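Local structure of DNA polymerase sliding clamp (Archaeoglobus fulgidus, 1RWZ) at residues I131-G136 against F174-T179; L11-R16 against F225-G230. The protein forms a ring-shaped homotrimer that encircles DNA and probably tethers the polymerase and other DNA-processing proteins to it as a moving platform. One frame throughout, in Å; residues are numbered along the deposited sequence.

Contact 1. Residues I131-G136 against F174-T179; sequences IVMDAG and FHMTET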
loop_
_atom_site.group_PDB
_atom_site.type_symbol
_atom_site.label_atom_id
_atom_site.label_comp_id
_atom_site.label_asym_id
_atom_site.label_seq_id
_atom_site.Cartn_x
_atom_site.Cartn_y
_atom_site.Cartn_z
ATOM N N ILE A 131 -8.695 -14.745 -30.306
ATOM C CA ILE A 131 -7.487 -14.984 -29.531
ATOM C C ILE A 131 -7.846 -15.253 -28.076
ATOM O O ILE A 131 -8.541 -14.453 -27.454
ATOM C CB ILE A 131 -6.553 -13.740 -29.579
ATOM C CG1 ILE A 131 -6.281 -13.334 -31.030
ATOM C CG2 ILE A 131 -5.245 -14.038 -28.872
ATOM C CD1 ILE A 131 -7.072 -12.116 -31.486
ATOM N N VAL A 132 -7.378 -16.376 -27.537
ATOM C CA VAL A 132 -7.651 -16.717 -26.143
ATOM C C VAL A 132 -6.323 -16.746 -25.391
ATOM O O VAL A 132 -5.379 -17.429 -25.799
ATOM C CB VAL A 132 -8.359 -18.087 -26.016
ATOM C CG1 VAL A 132 -8.677 -18.379 -24.546
ATOM C CG2 VAL A 132 -9.645 -18.079 -26.829
ATOM N N MET A 133 -6.253 -15.988 -24.300
ATOM C CA MET A 133 -5.032 -15.892 -23.508
ATOM C C MET A 133 -5.347 -15.614 -22.049
ATOM O O MET A 133 -6.509 -15.512 -21.657
ATOM C CB MET A 133 -4.151 -14.758 -24.052
ATOM C CG MET A 133 -4.815 -13.382 -23.984
ATOM S SD MET A 133 -3.840 -12.066 -24.765
ATOM C CE MET A 133 -2.431 -12.051 -23.692
ATOM N N ASP A 134 -4.298 -15.497 -21.243
ATOM C CA ASP A 134 -4.461 -15.194 -19.830
ATOM C C ASP A 134 -4.699 -13.692 -19.707
ATOM O O ASP A 134 -3.966 -12.902 -20.297
ATOM C CB ASP A 134 -3.196 -15.561 -19.063
ATOM C CG ASP A 134 -3.323 -15.281 -17.583
ATOM O OD1 ASP A 134 -3.903 -16.120 -16.868
ATOM O OD2 ASP A 134 -2.855 -14.211 -17.142
ATOM N N ALA A 135 -5.717 -13.304 -18.947
ATOM C CA ALA A 135 -6.051 -11.891 -18.770
ATOM C C ALA A 135 -4.932 -11.110 -18.085
ATOM O O ALA A 135 -4.745 -9.921 -18.350
ATOM C CB ALA A 135 -7.343 -11.757 -17.977
ATOM N N GLY A 136 -4.190 -11.781 -17.207
ATOM C CA GLY A 136 -3.099 -11.120 -16.510
ATOM C C GLY A 136 -1.980 -10.737 -17.455
ATOM O O GLY A 136 -1.360 -9.678 -17.311
ATOM N N PHE A 174 4.234 -6.354 -28.077
ATOM C CA PHE A 174 3.906 -7.539 -27.295
ATOM C C PHE A 174 3.508 -8.528 -28.380
ATOM O O PHE A 174 2.706 -8.198 -29.253
ATOM C CB PHE A 174 2.713 -7.270 -26.376
ATOM C CG PHE A 174 2.056 -8.519 -25.854
ATOM C CD1 PHE A 174 2.581 -9.198 -24.759
ATOM C CD2 PHE A 174 0.922 -9.030 -26.479
ATOM C CE1 PHE A 174 1.983 -10.371 -24.292
ATOM C CE2 PHE A 174 0.316 -10.204 -26.023
ATOM C CZ PHE A 174 0.850 -10.872 -24.928
ATOM N N HIS A 175 4.069 -9.731 -28.349
ATOM C CA HIS A 175 3.743 -10.704 -29.374
ATOM C C HIS A 175 3.720 -12.125 -28.842
ATOM O O HIS A 175 4.621 -12.545 -28.113
ATOM C CB HIS A 175 4.754 -10.615 -30.522
ATOM C CG HIS A 175 4.570 -11.661 -31.577
ATOM N ND1 HIS A 175 5.629 -12.232 -32.248
ATOM C CD2 HIS A 175 3.453 -12.234 -32.083
ATOM C CE1 HIS A 175 5.172 -13.111 -33.121
ATOM N NE2 HIS A 175 3.854 -13.132 -33.041
ATOM N N MET A 176 2.670 -12.849 -29.206
ATOM C CA MET A 176 2.519 -14.243 -28.820
ATOM C C MET A 176 2.124 -15.044 -30.047
ATOM O O MET A 176 1.210 -14.668 -30.780
ATOM C CB MET A 176 1.458 -14.400 -27.732
ATOM C CG MET A 176 1.968 -14.082 -26.338
ATOM S SD MET A 176 0.722 -14.411 -25.087
ATOM C CE MET A 176 0.779 -16.157 -25.003
ATOM N N THR A 177 2.828 -16.146 -30.276
ATOM C CA THR A 177 2.546 -17.006 -31.413
ATOM C C THR A 177 1.398 -17.945 -31.076
ATOM O O THR A 177 0.979 -18.045 -29.927
ATOM C CB THR A 177 3.765 -17.873 -31.776
ATOM O OG1 THR A 177 4.121 -18.673 -30.645
ATOM C CG2 THR A 177 4.946 -17.001 -32.169
ATOM N N GLU A 178 0.897 -18.640 -32.089
ATOM C CA GLU A 178 -0.197 -19.578 -31.892
ATOM C C GLU A 178 0.105 -20.591 -30.789
ATOM O O GLU A 178 -0.751 -20.880 -29.951
ATOM C CB GLU A 178 -0.495 -20.306 -33.204
ATOM C CG GLU A 178 -1.401 -21.513 -33.053
ATOM C CD GLU A 178 -1.760 -22.131 -34.386
ATOM O OE1 GLU A 178 -0.915 -22.090 -35.306
ATOM O OE2 GLU A 178 -2.881 -22.669 -34.512
ATOM N N THR A 179 1.322 -21.125 -30.776
ATOM C CA THR A 179 1.676 -22.118 -29.766
ATOM C C THR A 179 1.678 -21.554 -28.347
ATOM O O THR A 179 1.433 -22.280 -27.386
ATOM C CB THR A 179 3.054 -22.768 -30.064
ATOM O OG1 THR A 179 3.215 -23.933 -29.241
ATOM C CG2 THR A 179 4.187 -21.803 -29.766
#

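Contact 2. Residues L11-R16 against F225-G230; sequences LKTVTR and FELVGG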
loop_
_atom_site.group_PDB
_atom_site.type_symbol
_atom_site.label_atom_id
_atom_site.label_comp_id
_atom_site.label_asym_id
_atom_site.label_seq_id
_atom_site.Cartn_x
_atom_site.Cartn_y
_atom_site.Cartn_z
ATOM N N LEU A 11 -19.700 -10.388 -6.325
ATOM C CA LEU A 11 -20.440 -9.128 -6.327
ATOM C C LEU A 11 -19.510 -7.924 -6.514
ATOM O O LEU A 11 -19.798 -7.018 -7.300
ATOM C CB LEU A 11 -21.233 -8.972 -5.023
ATOM C CG LEU A 11 -22.049 -7.678 -4.868
ATOM C CD1 LEU A 11 -22.965 -7.486 -6.064
ATOM C CD2 LEU A 11 -22.868 -7.743 -3.596
ATOM N N LYS A 12 -18.391 -7.923 -5.801
ATOM C CA LYS A 12 -17.441 -6.813 -5.879
ATOM C C LYS A 12 -16.865 -6.627 -7.278
ATOM O O LYS A 12 -16.779 -5.505 -7.791
ATOM C CB LYS A 12 -16.303 -7.032 -4.872
ATOM C CG LYS A 12 -16.763 -7.001 -3.408
ATOM C CD LYS A 12 -15.716 -7.575 -2.446
ATOM C CE LYS A 12 -14.464 -6.710 -2.339
ATOM N NZ LYS A 12 -14.722 -5.426 -1.624
ATOM N N THR A 13 -16.483 -7.733 -7.903
ATOM C CA THR A 13 -15.893 -7.676 -9.233
ATOM C C THR A 13 -16.863 -7.231 -10.319
ATOM O O THR A 13 -16.514 -6.390 -11.153
ATOM C CB THR A 13 -15.271 -9.041 -9.603
ATOM O OG1 THR A 13 -14.155 -9.287 -8.740
ATOM C CG2 THR A 13 -14.790 -9.047 -11.049
ATOM N N VAL A 14 -18.077 -7.771 -10.312
ATOM C CA VAL A 14 -19.063 -7.400 -11.321
ATOM C C VAL A 14 -19.542 -5.963 -11.108
ATOM O O VAL A 14 -19.813 -5.235 -12.067
ATOM C CB VAL A 14 -20.259 -8.368 -11.300
ATOM C CG1 VAL A 14 -21.353 -7.874 -12.221
ATOM C CG2 VAL A 14 -19.795 -9.758 -11.751
ATOM N N THR A 15 -19.641 -5.553 -9.850
ATOM C CA THR A 15 -20.064 -4.191 -9.541
ATOM C C THR A 15 -18.997 -3.230 -10.051
ATOM O O THR A 15 -19.305 -2.215 -10.684
ATOM C CB THR A 15 -20.257 -4.005 -8.014
ATOM O OG1 THR A 15 -21.369 -4.797 -7.581
ATOM C CG2 THR A 15 -20.534 -2.542 -7.677
ATOM N N ARG A 16 -17.736 -3.556 -9.792
ATOM C CA ARG A 16 -16.635 -2.710 -10.237
ATOM C C ARG A 16 -16.571 -2.626 -11.761
ATOM O O ARG A 16 -16.277 -1.566 -12.317
ATOM C CB ARG A 16 -15.301 -3.234 -9.707
ATOM C CG ARG A 16 -14.108 -2.381 -10.124
ATOM C CD ARG A 16 -12.821 -2.847 -9.472
ATOM N NE ARG A 16 -11.689 -2.004 -9.845
ATOM C CZ ARG A 16 -10.453 -2.166 -9.381
ATOM N NH1 ARG A 16 -10.191 -3.146 -8.524
ATOM N NH2 ARG A 16 -9.481 -1.348 -9.766
ATOM N N PHE A 225 -13.930 -11.340 -20.815
ATOM C CA PHE A 225 -13.217 -11.799 -19.631
ATOM C C PHE A 225 -14.093 -12.784 -18.850
ATOM O O PHE A 225 -15.304 -12.589 -18.725
ATOM C CB PHE A 225 -12.896 -10.633 -18.682
ATOM C CG PHE A 225 -11.928 -9.629 -19.232
ATOM C CD1 PHE A 225 -12.377 -8.553 -19.997
ATOM C CD2 PHE A 225 -10.570 -9.729 -18.949
ATOM C CE1 PHE A 225 -11.486 -7.591 -20.464
ATOM C CE2 PHE A 225 -9.669 -8.775 -19.413
ATOM C CZ PHE A 225 -10.131 -7.698 -20.173
ATOM N N GLU A 226 -13.474 -13.845 -18.340
ATOM C CA GLU A 226 -14.175 -14.818 -17.506
ATOM C C GLU A 226 -13.473 -14.631 -16.169
ATOM O O GLU A 226 -12.286 -14.929 -16.024
ATOM C CB GLU A 226 -14.024 -16.230 -18.077
ATOM C CG GLU A 226 -14.739 -16.338 -19.417
ATOM C CD GLU A 226 -14.696 -17.719 -20.028
ATOM O OE1 GLU A 226 -15.432 -18.610 -19.558
ATOM O OE2 GLU A 226 -13.922 -17.907 -20.985
ATOM N N LEU A 227 -14.218 -14.102 -15.205
ATOM C CA LEU A 227 -13.670 -13.748 -13.898
ATOM C C LEU A 227 -14.219 -14.491 -12.690
ATOM O O LEU A 227 -15.240 -15.164 -12.765
ATOM C CB LEU A 227 -13.897 -12.251 -13.666
ATOM C CG LEU A 227 -13.538 -11.323 -14.831
ATOM C CD1 LEU A 227 -14.005 -9.895 -14.521
ATOM C CD2 LEU A 227 -12.042 -11.362 -15.060
ATOM N N VAL A 228 -13.528 -14.315 -11.564
ATOM C CA VAL A 228 -13.910 -14.913 -10.288
ATOM C C VAL A 228 -14.081 -16.426 -10.380
ATOM O O VAL A 228 -15.166 -16.963 -10.150
ATOM C CB VAL A 228 -15.215 -14.273 -9.754
ATOM C CG1 VAL A 228 -15.434 -14.661 -8.294
ATOM C CG2 VAL A 228 -15.132 -12.750 -9.884
ATOM N N GLY A 229 -12.992 -17.113 -10.706
ATOM C CA GLY A 229 -13.059 -18.558 -10.828
ATOM C C GLY A 229 -13.961 -18.982 -11.973
ATOM O O GLY A 229 -14.533 -20.072 -11.959
ATOM N N GLY A 230 -14.090 -18.117 -12.973
ATOM C CA GLY A 230 -14.931 -18.433 -14.113
ATOM C C GLY A 230 -16.418 -18.341 -13.816
ATOM O O GLY A 230 -17.241 -18.859 -14.575
#

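Contact 1. Residues I131-G136 against F174-T179
Met133 packs against Phe174 and Met176 in a buried, apolar contact between the long sheet that spans both domains of the clamp and a four-stranded sheet, both segments lying in the C-terminal domain. Met133 lies near the end of strand 129-134, just before helix 135-146, while its partners belong to strand 170-176, one of the two edge strands of the four-stranded sheet within this chain. The backbones stay well apart: the nearest pair of CA atoms, in Met133 and Met176, is separated by 9.4 Å. The gap is bridged by side chains, and no hydrogen bond crosses it.

One methyl group does most of the work. Met133 CE lies 3.7 Å from Phe174 CZ and 4.0 Å from Phe174 CE2, so it meets the far end of the ring, at an oblique approach. Met133 SD is set back, 4.8 Å from Phe174 CZ, which shows that carbon rather than sulfur is offered to the ring. Beside this, Met133 CE comes within 4.2 Å of Met176 SD. The Met133 chain runs extended through chi2 and then bends at chi3 (-65°), and this final turn sets the direction of the methyl.

Backbone bonding to Leu211 keeps Met133 in its own sheet. Next to it Asp134 is the N-cap of the helix: its OD2 accepts from Glu137 N and, weakly, from Gly136 N, whereas its OD1 accepts from Gly208 N. In segment 174-179, Phe174 pairs with a strand of a neighbouring subunit, and both Phe174 and Met176 pack on Ser103 of that subunit.

With 95 Å² buried and only carbon and sulfur meeting, the two sheets are held here by shape and dispersion, directly beside the subunit interface of the ring.

Contact 2. Residues L11-R16 against F225-G230
Thr13, on helix 8-19 of the N-terminal domain, packs on Leu227, the last residue of strand 221-227 of the C-terminal domain, and on Val228, the first of the turn after it, so this contact of a helix against a strand end and its turn joins the two domains of the sliding-clamp fold. Strand 221-227 belongs to the long antiparallel sheet that runs through both domains, and helix 8-19 is one of the helices that, as in other PCNA rings, line the central channel. The closest CA atoms, those of Thr13 and Val228, are 7.6 Å apart, and the two segments bury 114 Å² between them.

Thr13 divides its surface between two neighbours. Its CG2 meets Leu227 CD1 at 3.7 Å, the two side chains lying at a slant to each other, whereas its CB is 3.7 Å from Val228 CG2 and the Thr13 and Val228 side chains run past one another in opposite senses. The methyl of Thr13 stands opposite its backbone N while the hydroxyl lies beside that N (chi1 -67°). This rotation turns CG2 to Leu227, and puts OG1 within bonding reach of Glu9 O one helical turn back.

Val228 is where the strand gives way to a turn. Its backbone takes positive phi and psi (54° and 63°), and Gly229 and Gly230 also have positive phi, which suits glycine. Val228 O bonds to Arg231 NH1, while Leu227 also rests on Val234 of the adjoining strand.

The Val228 methyl is bordered by more than carbon: besides its bond to Glu9 O, Thr13 OG1 lies 3.8 Å from Val228 CG2, next to the CB that makes the closer approach.

How the contacts relate
Both contacts are buried, contact 1 wholly through carbon and sulfur, contact 2 through a partly exposed threonine whose hydroxyl bonds within its own helix. Neither has a hydrogen bond across it, and both involve the nine-stranded sheet. The centre of contact 2, which joins the two domains, is about 8 Å from the centre of the chain; that of contact 1, within the C-terminal domain beside a neighbouring subunit, about 19 Å. Long, unbranched methionines and an aromatic ring span two sheets in contact 1, while short branched side chains bring a helix against a strand end in contact 2. The contact centres are about 21 Å apart, but Ala135 CB packs on Phe225 CD2 at 3.9 Å.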